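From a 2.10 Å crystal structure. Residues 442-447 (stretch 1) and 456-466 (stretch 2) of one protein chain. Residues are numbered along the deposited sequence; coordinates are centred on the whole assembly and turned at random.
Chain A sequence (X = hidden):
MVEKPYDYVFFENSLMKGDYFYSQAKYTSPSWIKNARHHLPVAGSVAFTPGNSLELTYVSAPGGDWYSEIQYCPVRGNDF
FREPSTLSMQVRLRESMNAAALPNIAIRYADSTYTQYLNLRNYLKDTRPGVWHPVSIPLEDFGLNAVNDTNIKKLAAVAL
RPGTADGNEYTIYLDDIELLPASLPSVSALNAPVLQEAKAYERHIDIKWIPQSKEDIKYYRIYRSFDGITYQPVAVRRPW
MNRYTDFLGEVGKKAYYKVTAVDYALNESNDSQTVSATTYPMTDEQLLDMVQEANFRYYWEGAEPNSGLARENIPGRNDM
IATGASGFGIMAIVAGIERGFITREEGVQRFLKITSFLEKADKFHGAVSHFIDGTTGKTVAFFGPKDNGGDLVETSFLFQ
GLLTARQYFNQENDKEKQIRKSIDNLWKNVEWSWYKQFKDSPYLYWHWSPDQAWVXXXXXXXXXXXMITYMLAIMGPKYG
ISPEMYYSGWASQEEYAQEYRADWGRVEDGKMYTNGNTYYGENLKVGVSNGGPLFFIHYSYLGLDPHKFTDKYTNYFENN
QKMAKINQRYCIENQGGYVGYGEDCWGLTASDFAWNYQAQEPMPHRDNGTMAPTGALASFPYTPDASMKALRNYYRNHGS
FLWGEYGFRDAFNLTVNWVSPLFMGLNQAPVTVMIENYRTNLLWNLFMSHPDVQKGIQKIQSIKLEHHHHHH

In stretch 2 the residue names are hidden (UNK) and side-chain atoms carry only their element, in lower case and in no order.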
# COMPACT_ATOMS: atom_id res chain seq x y z
N PRO A 442 13.22 28.28 -16.25
CA PRO A 442 13.07 28.54 -14.81
C PRO A 442 12.72 27.28 -13.98
O PRO A 442 12.84 27.31 -12.76
CB PRO A 442 11.93 29.58 -14.74
CG PRO A 442 11.41 29.76 -16.12
CD PRO A 442 12.08 28.79 -17.04
N TYR A 443 12.32 26.20 -14.66
CA TYR A 443 11.80 25.00 -14.03
C TYR A 443 12.65 23.78 -14.32
O TYR A 443 13.22 23.64 -15.42
CB TYR A 443 10.41 24.69 -14.57
CG TYR A 443 9.44 25.81 -14.43
CD1 TYR A 443 8.77 26.02 -13.23
CD2 TYR A 443 9.18 26.66 -15.51
CE1 TYR A 443 7.88 27.05 -13.08
CE2 TYR A 443 8.28 27.70 -15.38
CZ TYR A 443 7.63 27.90 -14.17
OH TYR A 443 6.74 28.93 -14.03
N LEU A 444 12.66 22.88 -13.34
CA LEU A 444 12.99 21.51 -13.61
C LEU A 444 11.77 20.84 -14.18
O LEU A 444 10.64 21.25 -13.89
CB LEU A 444 13.41 20.77 -12.31
CG LEU A 444 14.79 21.09 -11.78
CD1 LEU A 444 14.96 20.50 -10.38
CD2 LEU A 444 15.84 20.54 -12.73
N TYR A 445 12.00 19.80 -14.98
CA TYR A 445 10.96 18.91 -15.43
C TYR A 445 10.99 17.58 -14.69
O TYR A 445 12.06 17.10 -14.27
CB TYR A 445 11.01 18.71 -16.93
CG TYR A 445 10.54 19.96 -17.64
CD1 TYR A 445 11.36 21.08 -17.72
CD2 TYR A 445 9.24 20.06 -18.14
CE1 TYR A 445 10.93 22.24 -18.33
CE2 TYR A 445 8.81 21.22 -18.76
CZ TYR A 445 9.66 22.30 -18.86
OH TYR A 445 9.26 23.46 -19.44
N TRP A 446 9.80 17.02 -14.54
CA TRP A 446 9.58 15.77 -13.83
C TRP A 446 10.21 14.61 -14.58
O TRP A 446 10.90 13.78 -13.97
CB TRP A 446 8.07 15.54 -13.63
CG TRP A 446 7.71 14.66 -12.49
CD1 TRP A 446 8.18 13.41 -12.26
CD2 TRP A 446 6.80 14.95 -11.44
NE1 TRP A 446 7.63 12.91 -11.10
CE2 TRP A 446 6.77 13.83 -10.58
CE3 TRP A 446 5.98 16.05 -11.14
CZ2 TRP A 446 5.99 13.78 -9.43
CZ3 TRP A 446 5.20 16.00 -10.00
CH2 TRP A 446 5.21 14.87 -9.16
N HIS A 447 10.00 14.56 -15.90
CA HIS A 447 10.35 13.36 -16.65
C HIS A 447 11.21 13.65 -17.84
O HIS A 447 11.13 14.73 -18.42
CB HIS A 447 9.09 12.65 -17.17
CG HIS A 447 8.03 12.40 -16.13
ND1 HIS A 447 7.00 13.29 -15.90
CD2 HIS A 447 7.77 11.33 -15.35
CE1 HIS A 447 6.18 12.79 -14.99
NE2 HIS A 447 6.63 11.60 -14.64
N UNK A 456 6.02 14.28 -21.62
CA UNK A 456 5.12 14.42 -20.45
C UNK A 456 5.07 15.85 -19.99
O UNK A 456 4.00 16.35 -19.67
c UNK A 456 4.53 13.80 -18.08
c UNK A 456 5.44 13.49 -19.29
c UNK A 456 5.59 10.97 -18.73
c UNK A 456 5.27 12.04 -19.77
N UNK A 457 6.23 16.50 -19.96
CA UNK A 457 6.32 17.96 -19.90
C UNK A 457 5.67 18.58 -18.65
O UNK A 457 4.96 19.59 -18.70
n UNK A 457 5.69 20.92 -21.72
c UNK A 457 5.72 18.58 -21.18
c UNK A 457 6.44 19.85 -21.60
o UNK A 457 7.68 19.86 -21.79
N UNK A 458 5.95 17.95 -17.52
CA UNK A 458 5.38 18.35 -16.26
C UNK A 458 6.46 19.15 -15.54
O UNK A 458 7.51 18.61 -15.17
n UNK A 458 3.35 16.37 -13.75
c UNK A 458 5.00 17.10 -15.48
c UNK A 458 4.15 17.35 -14.29
n UNK A 458 3.04 18.14 -12.57
c UNK A 458 2.69 16.87 -12.71
c UNK A 458 3.96 18.46 -13.54
N UNK A 459 6.22 20.45 -15.37
CA UNK A 459 7.14 21.31 -14.64
C UNK A 459 7.07 21.00 -13.17
O UNK A 459 5.99 20.67 -12.68
c UNK A 459 6.81 22.77 -14.84
c UNK A 459 6.83 25.35 -17.70
c UNK A 459 7.12 23.28 -16.24
n UNK A 459 6.46 24.77 -19.02
c UNK A 459 6.28 24.53 -16.54
N UNK A 460 8.20 21.10 -12.47
CA UNK A 460 8.21 20.92 -11.04
C UNK A 460 7.91 22.24 -10.39
O UNK A 460 8.73 23.16 -10.43
c UNK A 460 9.56 20.36 -10.54
c UNK A 460 9.78 18.86 -10.59
c UNK A 460 11.23 18.49 -10.75
c UNK A 460 8.94 18.15 -11.63
N UNK A 461 6.72 22.33 -9.80
CA UNK A 461 6.23 23.57 -9.23
C UNK A 461 5.65 23.29 -7.87
O UNK A 461 4.69 22.51 -7.75
c UNK A 461 5.14 24.19 -10.13
c UNK A 461 4.68 24.83 -12.57
c UNK A 461 5.72 24.44 -11.55
c UNK A 461 4.58 25.47 -9.51
N UNK A 462 6.25 23.90 -6.85
CA UNK A 462 5.75 23.83 -5.47
C UNK A 462 4.67 24.88 -5.24
O UNK A 462 4.48 25.73 -6.08
N UNK A 463 3.95 24.85 -4.13
CA UNK A 463 4.05 23.82 -3.09
C UNK A 463 3.48 22.50 -3.57
O UNK A 463 2.33 22.40 -3.98
c UNK A 463 3.19 23.18 -0.82
c UNK A 463 4.26 22.70 -0.01
c UNK A 463 6.39 22.38 1.04
c UNK A 463 5.61 23.04 0.09
c UNK A 463 3.74 21.69 0.84
c UNK A 463 4.51 21.04 1.79
c UNK A 463 2.08 22.44 -0.45
c UNK A 463 3.27 24.24 -1.87
c UNK A 463 5.84 21.40 1.87
n UNK A 463 2.40 21.56 0.55
N UNK A 464 4.35 21.50 -3.54
CA UNK A 464 3.96 20.12 -3.63
C UNK A 464 5.08 19.28 -3.00
O UNK A 464 5.82 19.78 -2.15
c UNK A 464 4.75 19.73 -6.05
o UNK A 464 5.88 20.10 -5.72
c UNK A 464 3.58 19.73 -5.09
n UNK A 464 4.48 19.31 -7.26
N UNK A 465 5.22 18.03 -3.41
CA UNK A 465 6.16 17.10 -2.76
C UNK A 465 7.59 17.22 -3.22
O UNK A 465 8.46 16.51 -2.69
o UNK A 465 3.89 16.20 -5.10
c UNK A 465 4.52 15.17 -5.19
c UNK A 465 5.72 15.65 -3.00
o UNK A 465 4.12 14.23 -5.87
c UNK A 465 5.83 15.13 -4.43
N UNK A 466 7.83 18.08 -4.22
CA UNK A 466 9.05 18.04 -4.99
C UNK A 466 10.12 19.01 -4.53
O UNK A 466 11.06 19.26 -5.28
c UNK A 466 8.76 18.28 -6.49
o UNK A 466 8.53 19.67 -6.74
c UNK A 466 7.56 17.45 -6.95
O HOH W 1 7.78 15.75 -17.33
O HOH W 2 8.88 15.21 -19.78

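Position 456 carries four side-chain carbons, forked at the first, with one arm two carbons long. CB points toward stretch 1, and one carbon lies over a face of the H447 ring, 12° off its normal. This is isoleucine: I456 CD1 is 3.9 Å from the centroid of the H447 ring, and I456 CG2 is 3.3 Å from H447 ND1.

Position 457 has two carbons, the second bearing one oxygen and one nitrogen, which makes it an asparagine. The CA-to-CB bond of N457 points away from stretch 1, although the end of the side chain returns near the Y445 ring. Its phi/psi of 61/44 is left-handed, a region that asparagine tolerates well.

At position 458 one carbon leads to a five-membered ring of three carbons and two nitrogens, a histidine. One face of the H458 ring is turned to W446, with H458 ND1 3.7 Å from W446 CE3. The imidazole and the six-membered ring of W446 have centroids 4.7 Å apart and planes inclined by 40°, an oblique pairing.

Position 459 shows four carbons in a row ending in nitrogen, hence lysine. The chain of K459 passes between two tyrosines: K459 CD sits over a face of the Y443 ring, 3.9 Å from its centroid, while K459 NZ donates a hydrogen bond to Y445 OH at 3.1 Å.

Position 460 has four carbons forked at the second, the pattern of leucine, with CB directed toward stretch 1. L460 CD1 lies 3.4 Å from W446 CB and L460 CD2 3.5 Å from L444 CB, so the two methyls reach different neighbours.

Four carbons forked at the first, with one two-carbon arm, identify position 461 as isoleucine; I461 CG1 packs 3.7 Å from Y443 CE1.

Position 462 has no side-chain atoms and is glycine. Position 463, preceded by a cis peptide bond, bears fused five- and six-membered rings with eight carbons and one nitrogen, a tryptophan; W463 does not reach stretch 1.

Position 464 has two carbons, the second with one oxygen and one nitrogen. It is asparagine, and N464 approaches W446 only loosely.

Three carbons ending in two oxygens make position 465 glutamate. E465 OE2 meets the edge of the W446 ring, 3.5 Å from W446 CH2.

At position 466 the first carbon carries one oxygen and one carbon: threonine. T466 OG1 donates to N464 OD1 at 2.9 Å, and T466 CG2 lies 4.1 Å from W446 CZ3.

The contact is organised around a single beta bridge between Y445 and K459. L460 N donates to L444 O at 2.8 Å and W446 N to H458 O at 2.9 Å, both nearly straight, fixing the register. Beyond H458, water 1 accepts from H447 N and H458 N, each at 2.9 Å, extending the link through solvent. Side chains then fill in around this backbone pairing, with W446 contributing the largest covered area.

Stretch 2, residues 456-466: INHKLIGWNET
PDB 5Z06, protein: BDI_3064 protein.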